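Long-range contacts in nudix hydrolase domain-containing protein (Thermotoga maritima, PDB 3E57), which is of unknown function but probably hydrolyses a nucleoside diphosphate linked to another moiety, as Nudix hydrolases do: residues 138-144 / 157-163; 68-74 / 101-107; 25-30 / 47-51; 130-136 / 164-170. One frame throughout, in Å; residues are numbered along the deposited sequence.

Interaction 1 (138-144 / 157-163)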
# COMPACT_ATOMS: atom_id res chain seq x y z
N LEU B 138 -7.67 20.27 -8.69
CA LEU B 138 -7.52 18.83 -8.58
C LEU B 138 -6.02 18.62 -8.51
O LEU B 138 -5.29 18.96 -9.44
CB LEU B 138 -8.14 18.06 -9.75
CG LEU B 138 -9.66 17.91 -9.76
CD1 LEU B 138 -10.05 16.67 -10.57
CD2 LEU B 138 -10.24 17.82 -8.36
N GLU B 139 -5.56 18.11 -7.38
CA GLU B 139 -4.16 17.82 -7.20
C GLU B 139 -4.03 16.32 -7.38
O GLU B 139 -4.59 15.57 -6.59
CB GLU B 139 -3.72 18.23 -5.79
CG GLU B 139 -2.21 18.05 -5.53
CD GLU B 139 -1.81 18.30 -4.07
OE1 GLU B 139 -2.66 18.75 -3.26
OE2 GLU B 139 -0.64 18.02 -3.74
N PHE B 140 -3.33 15.89 -8.42
CA PHE B 140 -3.07 14.47 -8.60
C PHE B 140 -2.07 13.99 -7.54
O PHE B 140 -1.00 14.57 -7.39
CB PHE B 140 -2.52 14.21 -10.00
CG PHE B 140 -2.13 12.77 -10.25
CD1 PHE B 140 -3.09 11.79 -10.40
CD2 PHE B 140 -0.80 12.41 -10.35
CE1 PHE B 140 -2.73 10.48 -10.66
CE2 PHE B 140 -0.43 11.10 -10.61
CZ PHE B 140 -1.39 10.14 -10.76
N LEU B 141 -2.42 12.93 -6.81
CA LEU B 141 -1.55 12.39 -5.77
C LEU B 141 -0.77 11.17 -6.23
O LEU B 141 0.40 11.03 -5.93
CB LEU B 141 -2.35 12.06 -4.51
CG LEU B 141 -3.14 13.19 -3.86
CD1 LEU B 141 -3.77 12.70 -2.55
CD2 LEU B 141 -2.27 14.40 -3.61
N GLY B 142 -1.42 10.27 -6.96
CA GLY B 142 -0.74 9.07 -7.45
C GLY B 142 -1.70 7.96 -7.79
O GLY B 142 -2.88 8.22 -8.05
N LEU B 143 -1.20 6.73 -7.75
CA LEU B 143 -1.93 5.55 -8.17
C LEU B 143 -2.24 4.59 -7.04
O LEU B 143 -1.42 4.36 -6.14
CB LEU B 143 -1.12 4.79 -9.21
CG LEU B 143 -0.82 5.56 -10.51
CD1 LEU B 143 -0.18 4.61 -11.52
CD2 LEU B 143 -2.08 6.16 -11.07
N ILE B 144 -3.43 4.00 -7.11
CA ILE B 144 -3.84 2.95 -6.17
C ILE B 144 -3.96 1.63 -6.89
O ILE B 144 -4.74 1.50 -7.85
CB ILE B 144 -5.21 3.23 -5.53
CG1 ILE B 144 -5.24 4.60 -4.85
CG2 ILE B 144 -5.56 2.09 -4.57
CD1 ILE B 144 -6.63 5.00 -4.32
N GLY B 157 -6.59 2.82 -9.69
CA GLY B 157 -7.09 4.11 -9.23
C GLY B 157 -6.11 5.23 -9.48
O GLY B 157 -4.91 5.07 -9.27
N ALA B 158 -6.62 6.37 -9.95
CA ALA B 158 -5.84 7.58 -10.09
C ALA B 158 -6.39 8.51 -9.03
O ALA B 158 -7.49 9.06 -9.18
CB ALA B 158 -6.02 8.20 -11.49
N LEU B 159 -5.62 8.67 -7.95
CA LEU B 159 -6.06 9.40 -6.78
C LEU B 159 -5.78 10.90 -6.86
O LEU B 159 -4.63 11.32 -7.06
CB LEU B 159 -5.37 8.85 -5.55
CG LEU B 159 -5.67 9.51 -4.20
CD1 LEU B 159 -7.17 9.45 -3.86
CD2 LEU B 159 -4.81 8.82 -3.12
N PHE B 160 -6.84 11.69 -6.69
CA PHE B 160 -6.76 13.14 -6.63
C PHE B 160 -7.33 13.65 -5.34
O PHE B 160 -8.24 13.05 -4.77
CB PHE B 160 -7.59 13.78 -7.74
CG PHE B 160 -7.13 13.43 -9.11
CD1 PHE B 160 -6.32 14.31 -9.83
CD2 PHE B 160 -7.51 12.24 -9.70
CE1 PHE B 160 -5.89 13.98 -11.09
CE2 PHE B 160 -7.08 11.91 -10.96
CZ PHE B 160 -6.28 12.79 -11.65
N LEU B 161 -6.82 14.80 -4.92
CA LEU B 161 -7.41 15.61 -3.87
C LEU B 161 -8.03 16.84 -4.54
O LEU B 161 -7.32 17.62 -5.19
CB LEU B 161 -6.32 16.06 -2.90
CG LEU B 161 -6.73 17.01 -1.79
CD1 LEU B 161 -7.87 16.44 -0.96
CD2 LEU B 161 -5.51 17.31 -0.93
N GLY B 162 -9.34 16.99 -4.42
CA GLY B 162 -10.02 18.15 -4.98
C GLY B 162 -10.42 19.07 -3.85
O GLY B 162 -11.20 18.67 -2.98
N ARG B 163 -9.89 20.29 -3.82
CA ARG B 163 -10.26 21.24 -2.79
C ARG B 163 -11.27 22.24 -3.37
O ARG B 163 -11.08 22.73 -4.48
CB ARG B 163 -9.05 21.98 -2.24
CG ARG B 163 -8.04 21.14 -1.45
CD ARG B 163 -7.03 22.08 -0.79
NE ARG B 163 -5.98 21.43 -0.00
CZ ARG B 163 -4.81 21.00 -0.49
NH1 ARG B 163 -4.53 21.11 -1.79
NH2 ARG B 163 -3.93 20.44 0.32
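Phe140 turns the edge of its ring to the face of Phe160, a T-shaped pair with centroids 5.2 Å apart, across two antiparallel strands of the Nudix-domain sheet. Phe160 CG lies anti to the carbonyl carbon (chi1 -62°), which swings that ring toward Phe140. The small Ala158 CB meets the Phe140 edge at CE1. Leu141 CD1 meets Leu159 CD2 at 4.1 Å, two buried side chains touching by one methyl each. Extended Glu139 runs alongside Arg163, Glu139 OE1 and Arg163 NH1 forming a salt bridge whose hydrogen bond is weak at 3.4 Å. Leu141 and Gly142 both face Leu159 in a classic beta bulge: Leu159 O takes a firm bond from Leu141 N (2.7 Å) and a weak one from Gly142 N. At the extended backbone angles of Gly142 (phi 159°) a beta carbon would press on the preceding carbonyl O, so glycine suits the bulge. Further out, Phe41 stacks on Phe140, and Phe119 and Leu123 of helix 115-130 pack on Phe160. Cutting Phe160 back to an alanine is likely to open a gap between that helix and the sheet and deprive the Phe140 edge of its aromatic face. Phe160 CE1 lies 3.5 Å from Phe140 CB.

Interaction 2 (68-74 / 101-107)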
# COMPACT_ATOMS: atom_id res chain seq x y z
N GLN B 68 -8.95 -1.39 -15.45
CA GLN B 68 -9.83 -0.28 -15.75
C GLN B 68 -9.33 0.96 -15.02
O GLN B 68 -9.14 0.93 -13.81
CB GLN B 68 -11.25 -0.61 -15.28
CG GLN B 68 -11.83 -1.86 -15.98
CD GLN B 68 -12.94 -2.51 -15.18
OE1 GLN B 68 -13.89 -1.85 -14.78
NE2 GLN B 68 -12.82 -3.81 -14.96
N VAL B 69 -9.09 2.04 -15.76
CA VAL B 69 -8.61 3.28 -15.16
C VAL B 69 -9.75 4.05 -14.50
O VAL B 69 -10.71 4.46 -15.17
CB VAL B 69 -7.91 4.15 -16.19
CG1 VAL B 69 -7.52 5.50 -15.58
CG2 VAL B 69 -6.70 3.42 -16.74
N ILE B 70 -9.65 4.22 -13.18
CA ILE B 70 -10.69 4.82 -12.36
C ILE B 70 -10.17 6.12 -11.74
O ILE B 70 -9.38 6.07 -10.78
CB ILE B 70 -11.12 3.85 -11.22
CG1 ILE B 70 -11.50 2.47 -11.77
CG2 ILE B 70 -12.29 4.44 -10.43
CD1 ILE B 70 -12.68 2.48 -12.72
N PRO B 71 -10.58 7.28 -12.28
CA PRO B 71 -10.34 8.50 -11.53
C PRO B 71 -11.05 8.42 -10.18
O PRO B 71 -12.17 7.94 -10.12
CB PRO B 71 -10.95 9.59 -12.43
CG PRO B 71 -11.90 8.86 -13.33
CD PRO B 71 -11.24 7.55 -13.57
N TYR B 72 -10.38 8.84 -9.12
CA TYR B 72 -10.85 8.64 -7.74
C TYR B 72 -10.53 9.91 -6.95
O TYR B 72 -9.36 10.19 -6.67
CB TYR B 72 -10.17 7.43 -7.13
CG TYR B 72 -10.82 6.91 -5.86
CD1 TYR B 72 -12.06 6.28 -5.90
CD2 TYR B 72 -10.19 7.03 -4.63
CE1 TYR B 72 -12.66 5.80 -4.75
CE2 TYR B 72 -10.80 6.53 -3.47
CZ TYR B 72 -12.04 5.92 -3.55
OH TYR B 72 -12.63 5.43 -2.39
N VAL B 73 -11.55 10.68 -6.62
CA VAL B 73 -11.36 12.02 -6.10
C VAL B 73 -11.85 12.12 -4.67
O VAL B 73 -13.01 11.82 -4.37
CB VAL B 73 -12.11 13.06 -6.97
CG1 VAL B 73 -11.80 14.47 -6.47
CG2 VAL B 73 -11.73 12.89 -8.44
N VAL B 74 -10.95 12.55 -3.79
CA VAL B 74 -11.28 12.88 -2.43
C VAL B 74 -11.51 14.39 -2.40
O VAL B 74 -10.70 15.16 -2.92
CB VAL B 74 -10.11 12.53 -1.50
CG1 VAL B 74 -10.40 13.02 -0.07
CG2 VAL B 74 -9.86 11.01 -1.52
N LEU B 101 -14.54 7.15 1.23
CA LEU B 101 -13.72 8.33 1.03
C LEU B 101 -13.22 8.23 -0.40
O LEU B 101 -12.40 7.35 -0.72
CB LEU B 101 -12.52 8.33 1.97
CG LEU B 101 -11.57 9.51 1.82
CD1 LEU B 101 -12.24 10.79 2.35
CD2 LEU B 101 -10.22 9.28 2.49
N GLY B 102 -13.73 9.09 -1.25
CA GLY B 102 -13.34 9.10 -2.63
C GLY B 102 -14.51 8.79 -3.53
O GLY B 102 -15.29 7.88 -3.25
N ILE B 103 -14.62 9.56 -4.60
CA ILE B 103 -15.66 9.38 -5.60
C ILE B 103 -14.98 8.95 -6.90
O ILE B 103 -14.14 9.67 -7.43
CB ILE B 103 -16.44 10.67 -5.83
CG1 ILE B 103 -17.05 11.15 -4.51
CG2 ILE B 103 -17.55 10.47 -6.86
CD1 ILE B 103 -17.41 12.61 -4.53
N GLY B 104 -15.32 7.76 -7.37
CA GLY B 104 -14.70 7.21 -8.55
C GLY B 104 -15.70 6.82 -9.61
O GLY B 104 -16.88 6.63 -9.33
N GLY B 105 -15.22 6.71 -10.84
CA GLY B 105 -16.01 6.16 -11.92
C GLY B 105 -15.14 5.80 -13.10
O GLY B 105 -13.97 6.11 -13.11
N HIS B 106 -15.74 5.16 -14.10
CA HIS B 106 -15.01 4.76 -15.30
C HIS B 106 -14.86 5.93 -16.26
O HIS B 106 -15.65 6.87 -16.23
CB HIS B 106 -15.72 3.60 -15.98
CG HIS B 106 -15.67 2.33 -15.19
ND1 HIS B 106 -16.56 2.06 -14.17
CD2 HIS B 106 -14.83 1.27 -15.25
CE1 HIS B 106 -16.28 0.88 -13.65
NE2 HIS B 106 -15.24 0.37 -14.29
N VAL B 107 -13.82 5.88 -17.09
CA VAL B 107 -13.69 6.84 -18.18
C VAL B 107 -14.33 6.21 -19.41
O VAL B 107 -14.01 5.07 -19.75
CB VAL B 107 -12.21 7.20 -18.44
CG1 VAL B 107 -12.08 8.11 -19.66
CG2 VAL B 107 -11.60 7.85 -17.19
O HOH W 1 -12.29 3.53 -17.11
O HOH W 2 -15.25 4.98 -2.52
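His106 and Gln68 are brought together by their first torsions: in each, CG lies anti to the carbonyl carbon (chi1 -68° and -60°), and the Gln68 chain then runs extended until OE1 accepts a hydrogen bond of 2.6 Å from His106 NE2. Amide and imidazole are nearly coplanar, and the donor lies in the carbonyl plane. The setting is the Nudix-domain sheet, where the short strand 103-104 pairs antiparallel with strand 66-77; Gly104 and Gly105 probably stand at the start of the Nudix motif, which would run on through Arg125 to Glu130. Ile70 CD1 covers one face of the imidazole in a CH-pi contact, 3.7 Å from the ring centroid; a greasy methyl suits that face while the polar edge is bonded.

At the other end the Tyr72 ring lies across the glycines, Gly102 CA over one face. Gly102 and Gly104 suit their places, because a beta carbon on either would run into the ring. Tyr72 OH lies 2.6 Å from Leu101 O and is hydrogen-bonded to Ser196 OG.

Between the strands, Val73 and Ile103 form a hydrogen-bonded pair through two backbone bonds. Beyond it the pairing frays: Gly105 N gives Pro71 O only a weak bond, proline offers no N-H in return, and buried Gly105 O has no hydrogen-bonding partner. A water joins Val69 to Val107, donating to Val69 O and accepting from Val107 N at 2.8 Å.

Interaction 3 (25-30 / 47-51); sequences DFLKEF and FLDQY
Phe47 drives its ring into helix 25-30, a knob in a hole made by Asp25, Phe26, Glu29 and Phe30, and this is the tightly packed part of the contact. Its CG is anti to the backbone N (chi1 164°), which sends the ring across to the other helix. Phe30 presents its edge from one side: Phe30 CE2 stands over the Phe47 ring, 3.6 Å from Phe47 CG, in a T-shaped pair with planes at 69°. Farther along the ring, Phe47 CZ reaches Phe26 CA at 3.8 Å, and the backbone carbonyl of Asp25 lies at the ring edge near CE1. Glu29 contributes its aliphatic part, Glu29 CG meeting Phe47 CD1 at 3.6 Å, while its carboxylate continues outward.

The contact joins two helical segments running roughly antiparallel, their directions 140° apart and their axes no closer than 11.5 Å, a spacing that large aromatic side chains are suited to fill. Were Phe47 reduced to an alanine, the hole would probably be left empty and the Phe30 edge would lose the face it packs on. On the inner side, Phe26 and Phe30 continue onto Leu143 of strand 131-145.

The outer side is more polar and partly exposed, without the enclosure that Phe47 has. No direct hydrogen bond joins the two segments here. Tyr51 lies obliquely against the Asp25 carboxylate, where Tyr51 CD1 lies 3.3 Å from Asp25 CG, and Glu29 OE1 comes within 3.7 Å of Tyr51 CE2.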
# COMPACT_ATOMS: atom_id res chain seq x y z
N ASP B 25 1.56 -3.72 -19.50
CA ASP B 25 2.03 -2.35 -19.77
C ASP B 25 2.11 -1.51 -18.47
O ASP B 25 3.07 -0.76 -18.26
CB ASP B 25 1.09 -1.64 -20.75
CG ASP B 25 1.13 -2.23 -22.17
OD1 ASP B 25 2.17 -2.76 -22.61
OD2 ASP B 25 0.09 -2.14 -22.84
N PHE B 26 1.10 -1.64 -17.61
CA PHE B 26 1.09 -0.97 -16.30
C PHE B 26 2.30 -1.38 -15.46
O PHE B 26 3.07 -0.53 -15.01
CB PHE B 26 -0.22 -1.26 -15.55
CG PHE B 26 -0.19 -0.90 -14.09
CD1 PHE B 26 -0.21 0.43 -13.69
CD2 PHE B 26 -0.15 -1.88 -13.12
CE1 PHE B 26 -0.17 0.77 -12.33
CE2 PHE B 26 -0.11 -1.54 -11.75
CZ PHE B 26 -0.13 -0.22 -11.38
N LEU B 27 2.48 -2.68 -15.26
CA LEU B 27 3.60 -3.17 -14.45
C LEU B 27 4.95 -2.78 -15.03
O LEU B 27 5.88 -2.43 -14.29
CB LEU B 27 3.51 -4.70 -14.26
CG LEU B 27 2.24 -5.21 -13.56
CD1 LEU B 27 2.10 -6.73 -13.72
CD2 LEU B 27 2.19 -4.82 -12.08
N LYS B 28 5.06 -2.81 -16.36
CA LYS B 28 6.29 -2.39 -17.02
C LYS B 28 6.59 -0.92 -16.74
O LYS B 28 7.73 -0.56 -16.44
CB LYS B 28 6.21 -2.65 -18.54
CG LYS B 28 7.18 -1.81 -19.40
CD LYS B 28 8.64 -1.91 -18.94
CE LYS B 28 9.48 -2.82 -19.83
NZ LYS B 28 10.79 -3.06 -19.16
N GLU B 29 5.57 -0.08 -16.82
CA GLU B 29 5.77 1.35 -16.60
C GLU B 29 5.98 1.68 -15.11
O GLU B 29 6.86 2.47 -14.76
CB GLU B 29 4.57 2.13 -17.12
CG GLU B 29 4.81 3.62 -17.24
CD GLU B 29 5.82 3.97 -18.33
OE1 GLU B 29 5.90 3.25 -19.36
OE2 GLU B 29 6.55 4.96 -18.14
N PHE B 30 5.16 1.09 -14.25
CA PHE B 30 5.13 1.50 -12.84
C PHE B 30 5.65 0.50 -11.83
O PHE B 30 5.85 0.85 -10.66
CB PHE B 30 3.72 1.92 -12.49
CG PHE B 30 3.26 3.12 -13.25
CD1 PHE B 30 3.83 4.36 -13.02
CD2 PHE B 30 2.29 3.00 -14.23
CE1 PHE B 30 3.41 5.47 -13.73
CE2 PHE B 30 1.87 4.10 -14.95
CZ PHE B 30 2.43 5.35 -14.68
N PHE B 47 1.45 8.03 -20.13
CA PHE B 47 1.22 6.59 -20.06
C PHE B 47 -0.13 6.20 -20.64
O PHE B 47 -0.24 5.22 -21.38
CB PHE B 47 1.36 6.10 -18.61
CG PHE B 47 0.79 4.74 -18.37
CD1 PHE B 47 1.54 3.61 -18.66
CD2 PHE B 47 -0.47 4.58 -17.82
CE1 PHE B 47 1.02 2.33 -18.44
CE2 PHE B 47 -0.99 3.32 -17.60
CZ PHE B 47 -0.24 2.19 -17.90
N LEU B 48 -1.16 6.98 -20.32
CA LEU B 48 -2.50 6.74 -20.86
C LEU B 48 -2.55 6.92 -22.37
O LEU B 48 -3.13 6.11 -23.07
CB LEU B 48 -3.54 7.68 -20.21
CG LEU B 48 -3.85 7.48 -18.73
CD1 LEU B 48 -4.94 8.47 -18.31
CD2 LEU B 48 -4.25 6.03 -18.48
N ASP B 49 -1.94 7.99 -22.87
CA ASP B 49 -1.94 8.22 -24.32
C ASP B 49 -1.18 7.14 -25.06
O ASP B 49 -1.55 6.77 -26.17
CB ASP B 49 -1.36 9.60 -24.64
CG ASP B 49 -2.41 10.70 -24.62
OD1 ASP B 49 -3.62 10.38 -24.81
OD2 ASP B 49 -2.02 11.87 -24.43
N GLN B 50 -0.12 6.62 -24.44
CA GLN B 50 0.72 5.59 -25.04
C GLN B 50 0.14 4.17 -24.95
O GLN B 50 0.31 3.36 -25.86
CB GLN B 50 2.10 5.65 -24.41
CG GLN B 50 3.13 4.76 -25.07
CD GLN B 50 4.51 4.96 -24.52
OE1 GLN B 50 4.69 5.46 -23.41
NE2 GLN B 50 5.51 4.56 -25.30
N TYR B 51 -0.54 3.86 -23.85
CA TYR B 51 -1.02 2.49 -23.62
C TYR B 51 -2.53 2.34 -23.46
O TYR B 51 -3.04 1.22 -23.51
CB TYR B 51 -0.32 1.92 -22.38
CG TYR B 51 1.17 1.81 -22.52
CD1 TYR B 51 1.74 0.82 -23.31
CD2 TYR B 51 2.02 2.69 -21.86
CE1 TYR B 51 3.11 0.71 -23.44
CE2 TYR B 51 3.39 2.59 -21.98
CZ TYR B 51 3.93 1.60 -22.77
OH TYR B 51 5.29 1.50 -22.89
O HOH W 3 -2.24 -0.96 -22.74

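Interaction 4 (130-136 / 164-170)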
# COMPACT_ATOMS: atom_id res chain seq x y z
N GLU B 130 -22.02 12.71 -9.24
CA GLU B 130 -22.26 12.28 -7.86
C GLU B 130 -22.51 13.44 -6.91
O GLU B 130 -23.31 13.33 -5.99
CB GLU B 130 -21.08 11.46 -7.33
CG GLU B 130 -20.63 10.33 -8.23
CD GLU B 130 -21.08 8.96 -7.75
OE1 GLU B 130 -20.22 8.18 -7.27
OE2 GLU B 130 -22.30 8.65 -7.85
N VAL B 131 -21.81 14.55 -7.12
CA VAL B 131 -21.87 15.64 -6.16
C VAL B 131 -21.89 17.00 -6.83
O VAL B 131 -21.35 17.17 -7.92
CB VAL B 131 -20.66 15.60 -5.21
CG1 VAL B 131 -20.68 14.30 -4.38
CG2 VAL B 131 -19.36 15.72 -5.99
N ASP B 132 -22.51 17.96 -6.15
CA ASP B 132 -22.46 19.36 -6.55
C ASP B 132 -21.37 20.06 -5.74
O ASP B 132 -21.51 20.30 -4.54
CB ASP B 132 -23.82 20.05 -6.34
CG ASP B 132 -23.87 21.45 -6.93
OD1 ASP B 132 -22.97 21.83 -7.72
OD2 ASP B 132 -24.84 22.17 -6.61
N VAL B 133 -20.26 20.34 -6.42
CA VAL B 133 -19.10 20.97 -5.80
C VAL B 133 -18.50 21.98 -6.76
O VAL B 133 -18.69 21.90 -7.97
CB VAL B 133 -18.01 19.92 -5.46
CG1 VAL B 133 -18.59 18.82 -4.60
CG2 VAL B 133 -17.43 19.32 -6.74
N SER B 134 -17.77 22.95 -6.21
CA SER B 134 -16.97 23.85 -7.02
C SER B 134 -15.50 23.75 -6.60
O SER B 134 -15.11 24.27 -5.57
CB SER B 134 -17.49 25.28 -6.86
OG SER B 134 -16.68 26.17 -7.58
N LEU B 135 -14.69 23.09 -7.43
CA LEU B 135 -13.34 22.69 -7.04
C LEU B 135 -12.25 23.57 -7.64
O LEU B 135 -12.24 23.79 -8.86
CB LEU B 135 -13.09 21.23 -7.44
CG LEU B 135 -13.98 20.18 -6.77
CD1 LEU B 135 -13.54 18.78 -7.15
CD2 LEU B 135 -13.98 20.33 -5.25
N ARG B 136 -11.36 24.09 -6.78
CA ARG B 136 -10.16 24.83 -7.20
C ARG B 136 -9.19 23.92 -7.93
O ARG B 136 -9.24 23.77 -9.15
CB ARG B 136 -9.41 25.42 -5.99
CG ARG B 136 -9.85 26.75 -5.47
CD ARG B 136 -10.63 26.67 -4.16
NE ARG B 136 -12.08 26.66 -4.39
CZ ARG B 136 -13.01 26.91 -3.47
NH1 ARG B 136 -12.68 27.20 -2.21
NH2 ARG B 136 -14.29 26.87 -3.81
N GLY B 164 -12.32 22.53 -2.62
CA GLY B 164 -13.33 23.46 -3.11
C GLY B 164 -14.47 23.74 -2.15
O GLY B 164 -14.31 23.68 -0.94
N LYS B 165 -15.63 24.06 -2.72
CA LYS B 165 -16.84 24.21 -1.95
C LYS B 165 -17.69 23.01 -2.28
O LYS B 165 -17.90 22.71 -3.46
CB LYS B 165 -17.57 25.52 -2.32
CG LYS B 165 -18.64 25.94 -1.30
CD LYS B 165 -18.09 26.87 -0.20
CE LYS B 165 -18.67 26.55 1.19
NZ LYS B 165 -20.16 26.62 1.27
N PHE B 166 -18.16 22.31 -1.25
CA PHE B 166 -19.10 21.22 -1.41
C PHE B 166 -20.49 21.74 -1.08
O PHE B 166 -20.67 22.41 -0.06
CB PHE B 166 -18.76 20.05 -0.47
CG PHE B 166 -19.79 18.97 -0.47
CD1 PHE B 166 -19.77 17.96 -1.42
CD2 PHE B 166 -20.81 18.97 0.47
CE1 PHE B 166 -20.74 16.98 -1.44
CE2 PHE B 166 -21.78 17.99 0.46
CZ PHE B 166 -21.74 16.99 -0.50
N PHE B 167 -21.47 21.42 -1.92
CA PHE B 167 -22.85 21.88 -1.71
C PHE B 167 -23.76 20.74 -1.32
O PHE B 167 -24.45 20.82 -0.30
CB PHE B 167 -23.38 22.58 -2.96
CG PHE B 167 -22.60 23.80 -3.34
CD1 PHE B 167 -22.71 24.96 -2.59
CD2 PHE B 167 -21.76 23.79 -4.44
CE1 PHE B 167 -21.99 26.10 -2.92
CE2 PHE B 167 -21.03 24.92 -4.79
CZ PHE B 167 -21.15 26.08 -4.03
N SER B 168 -23.76 19.67 -2.11
CA SER B 168 -24.59 18.51 -1.83
C SER B 168 -24.25 17.31 -2.71
O SER B 168 -23.48 17.41 -3.66
CB SER B 168 -26.07 18.85 -2.04
OG SER B 168 -26.35 19.05 -3.41
N VAL B 169 -24.85 16.17 -2.38
CA VAL B 169 -24.80 15.00 -3.26
C VAL B 169 -25.92 15.13 -4.28
O VAL B 169 -26.98 15.68 -3.99
CB VAL B 169 -24.89 13.65 -2.47
CG1 VAL B 169 -23.85 13.62 -1.37
CG2 VAL B 169 -26.29 13.42 -1.89
N LYS B 170 -25.67 14.65 -5.50
CA LYS B 170 -26.68 14.73 -6.56
C LYS B 170 -27.87 13.85 -6.20
O LYS B 170 -29.02 14.28 -6.34
CB LYS B 170 -26.09 14.32 -7.93
CG LYS B 170 -25.84 15.46 -8.94
CD LYS B 170 -25.52 16.82 -8.31
CE LYS B 170 -24.60 17.69 -9.19
NZ LYS B 170 -24.63 17.39 -10.64
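Val133 and Val131 pack against the Phe166 ring from two directions. Val133 CG1 comes obliquely to Phe166 CD1 at 3.5 Å, whereas Val131 CG1 lies in the ring plane beyond Phe166 CE1, at 4.0 Å. In Val133, CG1 is anti to the carbonyl carbon (chi1 -55°), which turns this methyl to the ring. Beta-branched valines suit the extended backbone here, and Ile75 of strand 66-77 adjoins both.

The backbone bonds make the segments an antiparallel pair in the Nudix-domain sheet, with a classic beta bulge where Phe167 and Ser168 both face Asp132. Asp132 O accepts a bond of 2.8 Å from Phe167 N and a weak one from Ser168 N. Ser134 and Lys165 exchange two bonds, and Lys170 N closes the far end on Glu130 O at 2.7 Å.

Asp132, Ser134, Lys165 and Ser168 share the other face, beside exposed Phe167. The Asp132 carbonyl lies at the edge of the Phe167 ring, and its carboxylate stands beside Phe167 CB and CD2, planes 42° apart. The long Lys170 chain lies along the Val131 backbone, with NZ hydrogen-bonded to Asn128 O. At the corner of the chain, Gly164 suits its place because a beta carbon would strike Ser134 O. The flat Arg136 guanidinium lies over it, with Arg136 CZ 3.5 Å from Gly164 CA.

Overall arrangement
From the N terminus, interaction 3 closes first, pairing helices 23-30 and 41-51. Interaction 2 follows, bringing strand 103-104 back to strand 66-77; interactions 2 and 3 touch where Leu48 packs on Val69. Interaction 4 then spans the longest loop, and interaction 1 nests inside it: strand 131-145 pairs first with 165-169 and, past the corner at Arg136, with 155-163. Otherwise the contacts follow in series, and none cross. Arg163 O and Arg136 N probably bond where interactions 1 and 4 join. Strand 155-163 also runs parallel to 66-77, tying interaction 1 to interaction 2, while Ile103 packs on Val131 and Glu130 of interaction 4. Leu143 meets Phe26 and Phe30 of interaction 3.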